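Alpha-L-rhamnosidase (PDB 6GSZ) probably hydrolyses terminal non-reducing alpha-L-rhamnose residues from alpha-L-rhamnosides, as a calcium-binding, N-glycosylated fungal glycosidase. Local coordinates at residues 16-20 with 21-25; 159-163 with 164-168; 440-443 with 444-448; 510-513 with 514-518; 614-617 with 618-622. One frame throughout, in Å; residues are numbered along the deposited sequence.

Contact 1: 16-20 with 21-25; sequences LGIGE and TQPRV
I18 reaches P23 with the end of its longer branch: CD1 of I18 lies 3.9 Å from CB of P23 and a little farther from CG of P23, the isoleucine chain meeting the proline ring at about a right angle. CB of E20 touches the same ring atom, 4.0 Å from CB of P23, and so P23 CB is met by two side chains from 16-20. On the carbonyl side, CD of P23 packs 3.8 Å from O of E20; this oxygen is buried here and has no polar partner in the model. The torsions set these approaches. I18 holds CG1 between its backbone N and carbonyl carbon (chi1 67°) and then runs extended, which carries CD1 over to the proline. E20 instead bends at chi2 (85°), turning its carboxylate away from 21-25 and toward H12, whose NE2 is hydrogen-bonded to OE1. At the turn itself water 1 bridges the backbone: it donates to O of G19 at 3.1 Å and accepts from N of T21 at 3.3 Å, so linking the two groups across the turn. Farther out, V101 of strand 99-103 touches both I18 and P23, while F9 of strand 3-9 and W67 add to the packing around the proline. Beyond P23 the chain is fastened by R24, whose guanidinium forms salt bridges with E10 and D544. The arrangement is a loop joining strands 15-18 and 25-30, with I18 and P23 turned to strand 99-103, in the N-terminal immunoglobulin-like domain of this rhamnosidase.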
# COMPACT_ATOMS: atom_id res chain seq x y z
N LEU A 16 18.06 -6.14 -6.16
CA LEU A 16 18.64 -6.11 -7.52
C LEU A 16 18.29 -4.76 -8.17
O LEU A 16 17.11 -4.46 -8.38
CB LEU A 16 18.13 -7.31 -8.34
CG LEU A 16 18.53 -7.26 -9.81
CD1 LEU A 16 20.04 -7.28 -9.97
CD2 LEU A 16 17.88 -8.40 -10.60
N GLY A 17 19.33 -3.99 -8.49
CA GLY A 17 19.16 -2.73 -9.17
C GLY A 17 18.78 -1.57 -8.27
O GLY A 17 18.13 -0.60 -8.69
N ILE A 18 19.23 -1.64 -7.00
CA ILE A 18 18.87 -0.67 -5.98
C ILE A 18 19.62 0.65 -6.18
O ILE A 18 20.63 0.76 -6.90
CB ILE A 18 19.05 -1.24 -4.57
CG1 ILE A 18 20.51 -1.49 -4.22
CG2 ILE A 18 18.21 -2.51 -4.40
CD1 ILE A 18 20.76 -1.77 -2.75
N GLY A 19 19.16 1.67 -5.46
CA GLY A 19 19.72 3.00 -5.54
C GLY A 19 20.85 3.28 -4.55
O GLY A 19 21.54 4.28 -4.66
N GLU A 20 21.03 2.41 -3.57
CA GLU A 20 21.99 2.63 -2.47
C GLU A 20 23.32 1.95 -2.80
O GLU A 20 23.35 0.78 -3.15
CB GLU A 20 21.48 2.07 -1.14
CG GLU A 20 20.20 2.73 -0.68
CD GLU A 20 18.90 2.16 -1.26
OE1 GLU A 20 18.91 0.99 -1.71
OE2 GLU A 20 17.88 2.88 -1.13
N THR A 21 24.43 2.67 -2.63
CA THR A 21 25.77 2.07 -2.74
C THR A 21 26.27 1.61 -1.36
O THR A 21 27.22 0.81 -1.31
CB THR A 21 26.76 3.07 -3.31
OG1 THR A 21 26.85 4.20 -2.45
CG2 THR A 21 26.38 3.47 -4.71
N GLN A 22 25.63 2.10 -0.28
CA GLN A 22 25.98 1.69 1.11
C GLN A 22 24.68 1.27 1.78
O GLN A 22 24.23 1.88 2.76
CB GLN A 22 26.69 2.83 1.84
CG GLN A 22 28.00 3.26 1.19
CD GLN A 22 28.62 4.46 1.86
OE1 GLN A 22 29.35 4.33 2.82
NE2 GLN A 22 28.24 5.62 1.42
N PRO A 23 24.00 0.21 1.29
CA PRO A 23 22.68 -0.16 1.82
C PRO A 23 22.80 -0.66 3.25
O PRO A 23 23.70 -1.47 3.56
CB PRO A 23 22.22 -1.28 0.88
CG PRO A 23 23.50 -1.86 0.38
CD PRO A 23 24.42 -0.67 0.19
N ARG A 24 21.85 -0.24 4.10
CA ARG A 24 21.79 -0.75 5.47
C ARG A 24 21.29 -2.18 5.44
O ARG A 24 20.57 -2.59 4.52
CB ARG A 24 20.91 0.18 6.32
CG ARG A 24 21.50 1.58 6.48
CD ARG A 24 20.54 2.54 7.12
NE ARG A 24 19.38 2.76 6.29
CZ ARG A 24 18.22 3.22 6.71
NH1 ARG A 24 18.06 3.53 8.00
NH2 ARG A 24 17.18 3.35 5.87
N VAL A 25 21.64 -2.94 6.49
CA VAL A 25 21.41 -4.36 6.58
C VAL A 25 20.55 -4.64 7.81
O VAL A 25 20.77 -4.08 8.88
CB VAL A 25 22.74 -5.14 6.64
CG1 VAL A 25 22.49 -6.64 6.52
CG2 VAL A 25 23.72 -4.64 5.58
O HOH W 1 23.80 5.84 -3.26

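Contact 2: 159-163 with 164-168; sequences ARIND and QRVGD
R160 folds back over the hairpin end and meets the backbone of 164-165 with its guanidinium. Its CB lies 3.8 Å from O of Q164, and the chain runs on extended through CG and CD before bending at chi3 (75°), which turns the head group toward the turn. NE then gives a hydrogen bond of 3.0 Å to OD1 of D163, part of a salt bridge that meets this oxygen on its anti side. Over one face of the guanidinium lie N of R165 and C of Q164, near its edge and not over its centre. NH2 donates to O of D163 at 3.0 Å, from above that carbonyl's plane, and adds a weak bond to OD1; NH1 rests 3.8 Å from CB of R165. This side-on grip on D163 braces a two-residue beta hairpin whose type I' turn, I161 to Q164, has positive phi at N162 and D163. R160 and R165 form the antiparallel non-hydrogen-bonded pair; I161 and Q164 form the hydrogen-bonded one. Beyond them N of V166 bonds O of A159 at 2.8 Å, nearly straight (174°), and water 2 links N of A159 to O of V166. On the buried side CG2 of V166 packs 3.8 Å from CG1 of I161 and also against CB of A159. The R165 guanidinium, turned 83° from that of R160, pairs through NE with calcium-binding E158 and through NH1 with O of G167, which lies in its plane.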
# COMPACT_ATOMS: atom_id res chain seq x y z
N ALA A 159 8.05 -6.65 -21.33
CA ALA A 159 9.19 -7.03 -22.14
C ALA A 159 9.31 -8.55 -22.27
O ALA A 159 8.96 -9.31 -21.37
CB ALA A 159 10.48 -6.48 -21.58
N ARG A 160 9.77 -8.96 -23.46
CA ARG A 160 10.04 -10.37 -23.76
C ARG A 160 11.42 -10.45 -24.41
O ARG A 160 11.77 -9.63 -25.28
CB ARG A 160 9.00 -10.94 -24.74
CG ARG A 160 7.55 -10.77 -24.30
CD ARG A 160 6.50 -11.44 -25.17
NE ARG A 160 6.54 -12.88 -24.91
CZ ARG A 160 5.97 -13.49 -23.86
NH1 ARG A 160 5.28 -12.79 -22.97
NH2 ARG A 160 6.09 -14.80 -23.72
N ILE A 161 12.20 -11.48 -24.06
CA ILE A 161 13.46 -11.73 -24.70
C ILE A 161 13.39 -13.15 -25.26
O ILE A 161 13.13 -14.11 -24.52
CB ILE A 161 14.65 -11.57 -23.76
CG1 ILE A 161 14.84 -10.10 -23.42
CG2 ILE A 161 15.92 -12.16 -24.39
CD1 ILE A 161 15.87 -9.87 -22.28
N ASN A 162 13.54 -13.29 -26.59
CA ASN A 162 13.38 -14.60 -27.25
C ASN A 162 12.05 -15.28 -26.84
O ASN A 162 12.03 -16.47 -26.50
CB ASN A 162 14.60 -15.47 -26.98
CG ASN A 162 15.90 -14.81 -27.39
OD1 ASN A 162 15.98 -14.26 -28.49
ND2 ASN A 162 16.95 -14.90 -26.59
N ASP A 163 10.96 -14.50 -26.86
CA ASP A 163 9.58 -14.92 -26.49
C ASP A 163 9.46 -15.47 -25.07
O ASP A 163 8.54 -16.24 -24.79
CB ASP A 163 8.98 -15.93 -27.48
CG ASP A 163 7.45 -16.01 -27.37
OD1 ASP A 163 6.77 -14.97 -27.01
OD2 ASP A 163 6.94 -17.10 -27.64
N GLN A 164 10.34 -15.06 -24.16
CA GLN A 164 10.18 -15.36 -22.74
C GLN A 164 9.90 -14.04 -22.02
O GLN A 164 10.69 -13.08 -22.16
CB GLN A 164 11.46 -15.99 -22.22
CG GLN A 164 11.83 -17.27 -22.94
CD GLN A 164 13.33 -17.48 -22.93
OE1 GLN A 164 14.12 -16.76 -23.59
NE2 GLN A 164 13.72 -18.48 -22.18
N ARG A 165 8.84 -14.01 -21.21
CA ARG A 165 8.54 -12.80 -20.47
C ARG A 165 9.71 -12.44 -19.55
O ARG A 165 10.22 -13.29 -18.85
CB ARG A 165 7.24 -12.94 -19.67
CG ARG A 165 6.73 -11.57 -19.20
CD ARG A 165 5.56 -11.68 -18.28
NE ARG A 165 4.84 -10.41 -18.21
CZ ARG A 165 5.13 -9.43 -17.34
NH1 ARG A 165 6.22 -9.49 -16.56
NH2 ARG A 165 4.29 -8.40 -17.26
N VAL A 166 10.07 -11.16 -19.51
CA VAL A 166 11.09 -10.66 -18.60
C VAL A 166 10.43 -10.30 -17.28
O VAL A 166 9.65 -9.39 -17.21
CB VAL A 166 11.86 -9.46 -19.14
CG1 VAL A 166 12.86 -8.92 -18.14
CG2 VAL A 166 12.50 -9.79 -20.49
N GLY A 167 10.80 -11.06 -16.24
CA GLY A 167 10.29 -10.85 -14.91
C GLY A 167 8.82 -11.17 -14.76
O GLY A 167 8.16 -11.62 -15.70
N ASP A 168 8.29 -10.85 -13.59
CA ASP A 168 6.90 -11.11 -13.22
C ASP A 168 6.21 -9.85 -12.67
O ASP A 168 5.20 -9.92 -11.95
CB ASP A 168 6.80 -12.25 -12.22
CG ASP A 168 7.54 -12.01 -10.92
OD1 ASP A 168 8.10 -10.92 -10.76
OD2 ASP A 168 7.53 -12.94 -10.09
O HOH W 2 8.51 -7.07 -18.55

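Contact 3: 440-443 with 444-448; sequences SKLH and ENILW
K441 and N445 are brought together by two different first torsions: K441 sends CG opposite its backbone N (chi1 180°) and then bends at chi2 (60°), while N445 keeps CG beside its own N (chi1 -68°). The lysine chain is thereby laid across the asparagine at about a right angle, with CD and CE each 3.5 Å from OD1 of N445. NZ does not bond the amide directly. Water 3 accepts from NZ of K441 at 2.9 Å and lies 2.8 Å from OD1 of N445, to which it can donate. In one of the two conformers of E444, and so tentatively, water 4 accepts from NZ of K441 and donates to OE1 of E444; these charged atoms are 4.3 Å apart, beyond a salt bridge. The other end of the N445 amide is held by ND2, bonded to O of G735. L442 CG touches CD1 of I446 at 4.1 Å; L442 also meets W727 and L728, and I446 packs on F477, T480 and I484. NE2 of H443 is hydrogen-bonded to NE2 of H772. Beneath these side chains run the i to i+4 backbone bonds, from N of E444 to O of S440 through N of L447 to O of H443. The whole is about two and a half alpha-helical turns within helix 437-453 of the six-hairpin glycosidase domain, K441, L442 and N445 facing helix 727-732, I446 facing helix 471-484, and the waters at the lysine end.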
# COMPACT_ATOMS: atom_id res chain seq x y z
N SER A 440 -14.06 -11.88 12.89
CA SER A 440 -12.99 -12.50 12.08
C SER A 440 -13.16 -12.15 10.59
O SER A 440 -12.16 -11.84 9.92
CB SER A 440 -12.92 -14.00 12.24
OG SER A 440 -12.65 -14.35 13.58
N LYS A 441 -14.40 -12.19 10.09
CA LYS A 441 -14.63 -11.84 8.70
C LYS A 441 -14.33 -10.35 8.45
O LYS A 441 -13.81 -9.99 7.39
CB LYS A 441 -16.06 -12.16 8.29
CG LYS A 441 -16.41 -11.83 6.84
CD LYS A 441 -15.56 -12.57 5.82
CE LYS A 441 -16.17 -12.61 4.44
NZ LYS A 441 -15.30 -13.35 3.49
N LEU A 442 -14.70 -9.48 9.39
CA LEU A 442 -14.35 -8.05 9.29
C LEU A 442 -12.85 -7.88 9.03
O LEU A 442 -12.46 -7.12 8.14
CB LEU A 442 -14.77 -7.30 10.54
CG LEU A 442 -14.40 -5.81 10.57
CD1 LEU A 442 -15.04 -5.06 9.39
CD2 LEU A 442 -14.77 -5.21 11.93
N HIS A 443 -12.00 -8.58 9.78
CA HIS A 443 -10.57 -8.47 9.58
C HIS A 443 -10.18 -8.95 8.17
O HIS A 443 -9.36 -8.33 7.51
CB HIS A 443 -9.76 -9.15 10.70
CG HIS A 443 -8.32 -8.80 10.57
ND1 HIS A 443 -7.43 -9.55 9.80
CD2 HIS A 443 -7.63 -7.77 11.09
CE1 HIS A 443 -6.24 -8.96 9.87
NE2 HIS A 443 -6.34 -7.87 10.68
N GLU A 444 -10.74 -10.08 7.72
CA GLU A 444 -10.47 -10.56 6.37
C GLU A 444 -10.86 -9.48 5.33
O GLU A 444 -10.13 -9.25 4.34
CB GLU A 444 -11.17 -11.91 6.19
CG GLU A 444 -10.89 -12.55 4.86
CD GLU A 444 -11.28 -14.02 4.70
OE1 GLU A 444 -11.77 -14.62 5.66
OE2 GLU A 444 -11.07 -14.54 3.60
N ASN A 445 -11.98 -8.81 5.58
CA ASN A 445 -12.46 -7.78 4.66
C ASN A 445 -11.51 -6.57 4.64
O ASN A 445 -11.29 -5.99 3.56
CB ASN A 445 -13.87 -7.30 5.01
CG ASN A 445 -14.93 -8.35 4.77
OD1 ASN A 445 -14.63 -9.49 4.34
ND2 ASN A 445 -16.16 -7.99 5.10
N ILE A 446 -10.95 -6.22 5.80
CA ILE A 446 -9.96 -5.15 5.88
C ILE A 446 -8.70 -5.52 5.10
O ILE A 446 -8.14 -4.74 4.29
CB ILE A 446 -9.62 -4.83 7.35
CG1 ILE A 446 -10.87 -4.28 8.05
CG2 ILE A 446 -8.45 -3.88 7.45
CD1 ILE A 446 -10.73 -4.17 9.57
N LEU A 447 -8.28 -6.75 5.29
CA LEU A 447 -7.13 -7.30 4.55
C LEU A 447 -7.36 -7.17 3.02
O LEU A 447 -6.45 -6.73 2.28
CB LEU A 447 -6.95 -8.76 4.96
CG LEU A 447 -5.99 -9.62 4.16
CD1 LEU A 447 -4.56 -9.15 4.27
CD2 LEU A 447 -6.13 -11.08 4.54
N TRP A 448 -8.54 -7.58 2.57
CA TRP A 448 -8.84 -7.49 1.16
C TRP A 448 -8.94 -6.04 0.67
O TRP A 448 -8.58 -5.78 -0.51
CB TRP A 448 -10.09 -8.30 0.82
CG TRP A 448 -9.81 -9.76 0.68
CD1 TRP A 448 -10.07 -10.75 1.58
CD2 TRP A 448 -9.26 -10.43 -0.48
NE1 TRP A 448 -9.69 -11.96 1.09
CE2 TRP A 448 -9.26 -11.82 -0.20
CE3 TRP A 448 -8.86 -10.02 -1.76
CZ2 TRP A 448 -8.77 -12.77 -1.10
CZ3 TRP A 448 -8.43 -10.96 -2.66
CH2 TRP A 448 -8.37 -12.32 -2.33
O HOH W 3 -13.34 -11.41 2.72
O HOH W 4 -14.27 -15.81 4.70

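Contact 4: 510-513 with 514-518; sequences PYVI and PNIHG
An Asx turn follows a cis-proline in this loop between helices 488-503 and 530-542 of the six-hairpin glycosidase domain, and the side chain of N515 is its hub, lying against P510. The ring of P510 and the asparagine side chain cross at about a right angle: CB of P510 is 3.5 Å from CG of N515, and CG of P510 comes equally near ND2. N515 reaches the ring with CG opposite its backbone N (chi1 174°). Its OD1 accepts from N of H517 at 2.9 Å, which defines the Asx turn, the donor standing well above the carbonyl plane. ND2 donates to O of G518, 2.9 Å away and almost exactly in the amide plane, with a nearly straight bond (171°). Next to this, V512 CG2 is 3.9 Å from ND1 of H517, meeting the imidazole obliquely, and 4.2 Å from CG1 of I516. CG1 of I516 in turn lies over one face of that ring. The backbone adds a CA-H...O contact from N515 to O of V512 at 3.2 Å. The cis peptide between I513 and P514 makes V512 to N515 a type VIb beta turn, and P514 rests on E501 of helix 488-503, whose carboxylate also accepts from N of N515. Water 5 sits in the fold of the loop, accepting from N of V512 at 3.0 Å and lying within bonding range of OD1 of N515 and ND1 of H517. With both ends of its amide bonded, N515 has its flip state fixed, and with water 5 it holds the turn locally.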
# COMPACT_ATOMS: atom_id res chain seq x y z
N PRO A 510 -0.88 18.76 -1.94
CA PRO A 510 -2.04 18.49 -2.80
C PRO A 510 -2.91 17.40 -2.20
O PRO A 510 -2.44 16.57 -1.44
CB PRO A 510 -1.44 18.08 -4.13
CG PRO A 510 -0.09 18.72 -4.12
CD PRO A 510 0.38 18.64 -2.68
N TYR A 511 -4.18 17.39 -2.54
CA TYR A 511 -5.11 16.41 -2.00
C TYR A 511 -4.74 14.97 -2.34
O TYR A 511 -4.96 14.06 -1.56
CB TYR A 511 -6.56 16.72 -2.40
CG TYR A 511 -7.04 18.07 -1.94
CD1 TYR A 511 -6.49 18.75 -0.85
CD2 TYR A 511 -8.15 18.63 -2.56
CE1 TYR A 511 -6.95 20.01 -0.52
CE2 TYR A 511 -8.63 19.87 -2.21
CZ TYR A 511 -8.03 20.57 -1.18
OH TYR A 511 -8.48 21.81 -0.84
N VAL A 512 -4.28 14.77 -3.58
CA VAL A 512 -3.85 13.45 -4.02
C VAL A 512 -2.41 13.49 -4.51
O VAL A 512 -1.94 14.51 -5.01
CB VAL A 512 -4.75 12.85 -5.12
CG1 VAL A 512 -6.21 12.90 -4.69
CG2 VAL A 512 -4.60 13.51 -6.49
N ILE A 513 -1.72 12.36 -4.29
CA ILE A 513 -0.33 12.19 -4.66
C ILE A 513 -0.19 10.85 -5.35
O ILE A 513 -0.52 9.79 -4.78
CB ILE A 513 0.58 12.16 -3.43
CG1 ILE A 513 0.43 13.41 -2.55
CG2 ILE A 513 2.02 11.91 -3.80
CD1 ILE A 513 0.92 14.74 -3.14
N PRO A 514 0.33 10.79 -6.60
CA PRO A 514 0.75 11.95 -7.43
C PRO A 514 -0.38 12.94 -7.72
O PRO A 514 -1.58 12.56 -7.77
CB PRO A 514 1.17 11.27 -8.74
CG PRO A 514 1.65 9.88 -8.30
CD PRO A 514 0.64 9.50 -7.23
N ASN A 515 0.01 14.20 -7.83
CA ASN A 515 -0.95 15.28 -7.96
C ASN A 515 -1.33 15.49 -9.44
O ASN A 515 -0.53 16.03 -10.19
CB ASN A 515 -0.39 16.56 -7.36
CG ASN A 515 -1.29 17.75 -7.58
OD1 ASN A 515 -2.51 17.56 -7.66
ND2 ASN A 515 -0.68 18.95 -7.56
N ILE A 516 -2.59 15.19 -9.78
CA ILE A 516 -3.10 15.38 -11.14
C ILE A 516 -3.91 16.67 -11.23
O ILE A 516 -4.44 16.95 -12.29
CB ILE A 516 -3.96 14.18 -11.59
CG1 ILE A 516 -5.15 13.92 -10.65
CG2 ILE A 516 -3.06 12.99 -11.75
CD1 ILE A 516 -6.29 13.12 -11.22
N HIS A 517 -4.07 17.42 -10.14
CA HIS A 517 -5.02 18.53 -10.03
C HIS A 517 -4.38 19.93 -10.10
O HIS A 517 -5.12 20.94 -10.02
CB HIS A 517 -5.85 18.42 -8.75
CG HIS A 517 -6.71 17.21 -8.71
ND1 HIS A 517 -6.89 16.45 -7.58
CD2 HIS A 517 -7.48 16.62 -9.66
CE1 HIS A 517 -7.72 15.43 -7.85
NE2 HIS A 517 -8.08 15.51 -9.12
N GLY A 518 -3.06 20.03 -10.26
CA GLY A 518 -2.44 21.38 -10.39
C GLY A 518 -2.29 22.07 -9.03
O GLY A 518 -2.20 21.37 -8.02
O HOH W 5 -4.46 16.80 -5.75

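Contact 5: 614-617 with 618-622; sequences ANIS and TSLSK. With NAG (2-acetamido-2-deoxy-beta-D-glucopyranose), chain C.
A sugar is joined to N615 near the end of a helix: ND2 of N615 is covalently bonded to C1 of the N-acetylglucosamine at 1.4 Å, the N-glycosidic link. The sugar is also hydrogen-bonded to D611, one turn back. With CG beside the backbone N (chi1 -71°), the N615 amide points out from the helix, and its OD1 accepts from water 6 at 3.1 Å. That water lies 2.8 Å from OG1 of T618, one turn on, and so couples the glycan-bearing side chain to the next turn. The sequence N615-I616-S617 fits the N-glycosylation sequon. S617 has its OG hydrogen-bonded to OH of Y552 and to O of L613, while its CB sits 4.3 Å from CB of K622. Just beyond, the helix stops. S621, with positive phi, is the C-prime residue of a Schellman motif: N of K622 donates to O of S617 at 3.0 Å, nearly straight (168°), and N of S621 to O of T618 at 3.1 Å. Before it, N of L620 still makes its helical bond to O of I616. Apolar cover comes from I616 and L620, which lie side by side and point the same way, with CG2 of I616 3.9 Å from CD1 of L620. Both rest on Y552 of helix 545-562, where NZ of K622 also finds a salt bridge with E549; I616 further touches W536 of helix 530-542. On another flank A614, S617 and T618 meet helix 623-644, with K622 at the N-cap position just before it.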
# COMPACT_ATOMS: atom_id res chain seq x y z
N ALA A 614 6.65 18.11 17.29
CA ALA A 614 7.48 18.24 18.49
C ALA A 614 8.18 16.90 18.77
O ALA A 614 9.38 16.88 19.02
CB ALA A 614 6.66 18.68 19.69
N ASN A 615 7.41 15.81 18.74
CA ASN A 615 7.90 14.50 19.10
C ASN A 615 8.92 14.00 18.08
O ASN A 615 9.96 13.45 18.45
CB ASN A 615 6.76 13.52 19.36
CG ASN A 615 6.02 13.86 20.64
OD1 ASN A 615 6.25 14.92 21.26
ND2 ASN A 615 5.13 12.97 21.03
N ILE A 616 8.63 14.22 16.79
CA ILE A 616 9.59 13.84 15.74
C ILE A 616 10.88 14.64 15.91
O ILE A 616 11.99 14.10 15.77
CB ILE A 616 8.96 14.07 14.34
CG1 ILE A 616 7.83 13.09 14.07
CG2 ILE A 616 10.04 14.04 13.29
CD1 ILE A 616 6.98 13.58 12.89
N SER A 617 10.73 15.94 16.23
CA SER A 617 11.90 16.80 16.45
C SER A 617 12.76 16.20 17.58
O SER A 617 13.96 16.12 17.44
CB SER A 617 11.47 18.24 16.75
OG SER A 617 10.76 18.78 15.63
N THR A 618 12.12 15.79 18.68
CA THR A 618 12.85 15.18 19.78
C THR A 618 13.56 13.89 19.35
O THR A 618 14.74 13.68 19.65
CB THR A 618 11.88 14.94 20.93
OG1 THR A 618 11.37 16.20 21.35
CG2 THR A 618 12.55 14.25 22.09
N SER A 619 12.88 13.05 18.58
CA SER A 619 13.45 11.78 18.10
C SER A 619 14.72 12.06 17.29
O SER A 619 15.67 11.24 17.30
CB SER A 619 12.45 10.98 17.28
OG SER A 619 11.34 10.56 18.07
N LEU A 620 14.70 13.16 16.52
CA LEU A 620 15.80 13.53 15.63
C LEU A 620 16.82 14.48 16.26
O LEU A 620 17.73 14.90 15.61
CB LEU A 620 15.23 14.20 14.38
CG LEU A 620 14.41 13.31 13.46
CD1 LEU A 620 13.84 14.11 12.30
CD2 LEU A 620 15.20 12.09 12.95
N SER A 621 16.72 14.71 17.57
CA SER A 621 17.69 15.57 18.29
C SER A 621 17.74 16.98 17.69
O SER A 621 18.78 17.62 17.63
CB SER A 621 19.08 14.97 18.33
OG SER A 621 19.21 14.26 19.50
N LYS A 622 16.57 17.49 17.32
CA LYS A 622 16.42 18.86 16.88
C LYS A 622 15.78 19.65 18.04
O LYS A 622 14.57 19.82 18.14
CB LYS A 622 15.58 18.91 15.61
CG LYS A 622 16.20 18.20 14.42
CD LYS A 622 15.35 18.30 13.20
CE LYS A 622 15.75 17.38 12.06
NZ LYS A 622 17.05 17.75 11.49
C1 NAG C . 4.35 13.21 22.21
C2 NAG C . 3.13 12.32 22.23
C3 NAG C . 2.32 12.56 23.52
C4 NAG C . 3.23 12.45 24.73
C5 NAG C . 4.46 13.34 24.55
C6 NAG C . 5.46 13.21 25.70
C7 NAG C . 1.97 11.60 20.21
C8 NAG C . 1.12 12.07 19.06
N2 NAG C . 2.33 12.55 21.07
O3 NAG C . 1.28 11.58 23.59
O4 NAG C . 2.47 12.93 25.85
O5 NAG C . 5.13 12.96 23.34
O6 NAG C . 5.94 11.85 25.83
O7 NAG C . 2.33 10.45 20.32
O HOH W 6 8.73 16.34 22.38

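From the N terminus, contact 1 closes the loop between strands 15-18 and 25-30 of the immunoglobulin-like domain, and contact 2 closes the tight hairpin of strands 156-161 and 164-165 in the alpha-L-rhamnosidase N-terminal domain, their centres 25 Å apart. Contacts 3, 4 and 5 follow within the six-hairpin glycosidase domain: successive turns inside helix 437-453, a bend in the loop between helices 488-503 and 530-542, and the exit of helix 598-619 into helix 623-644. All five are local and run in series; none nests within or crosses another, and none touch. Contacts 2 and 5 lie on opposite sides of the chain's centre, 48 Å apart between centres.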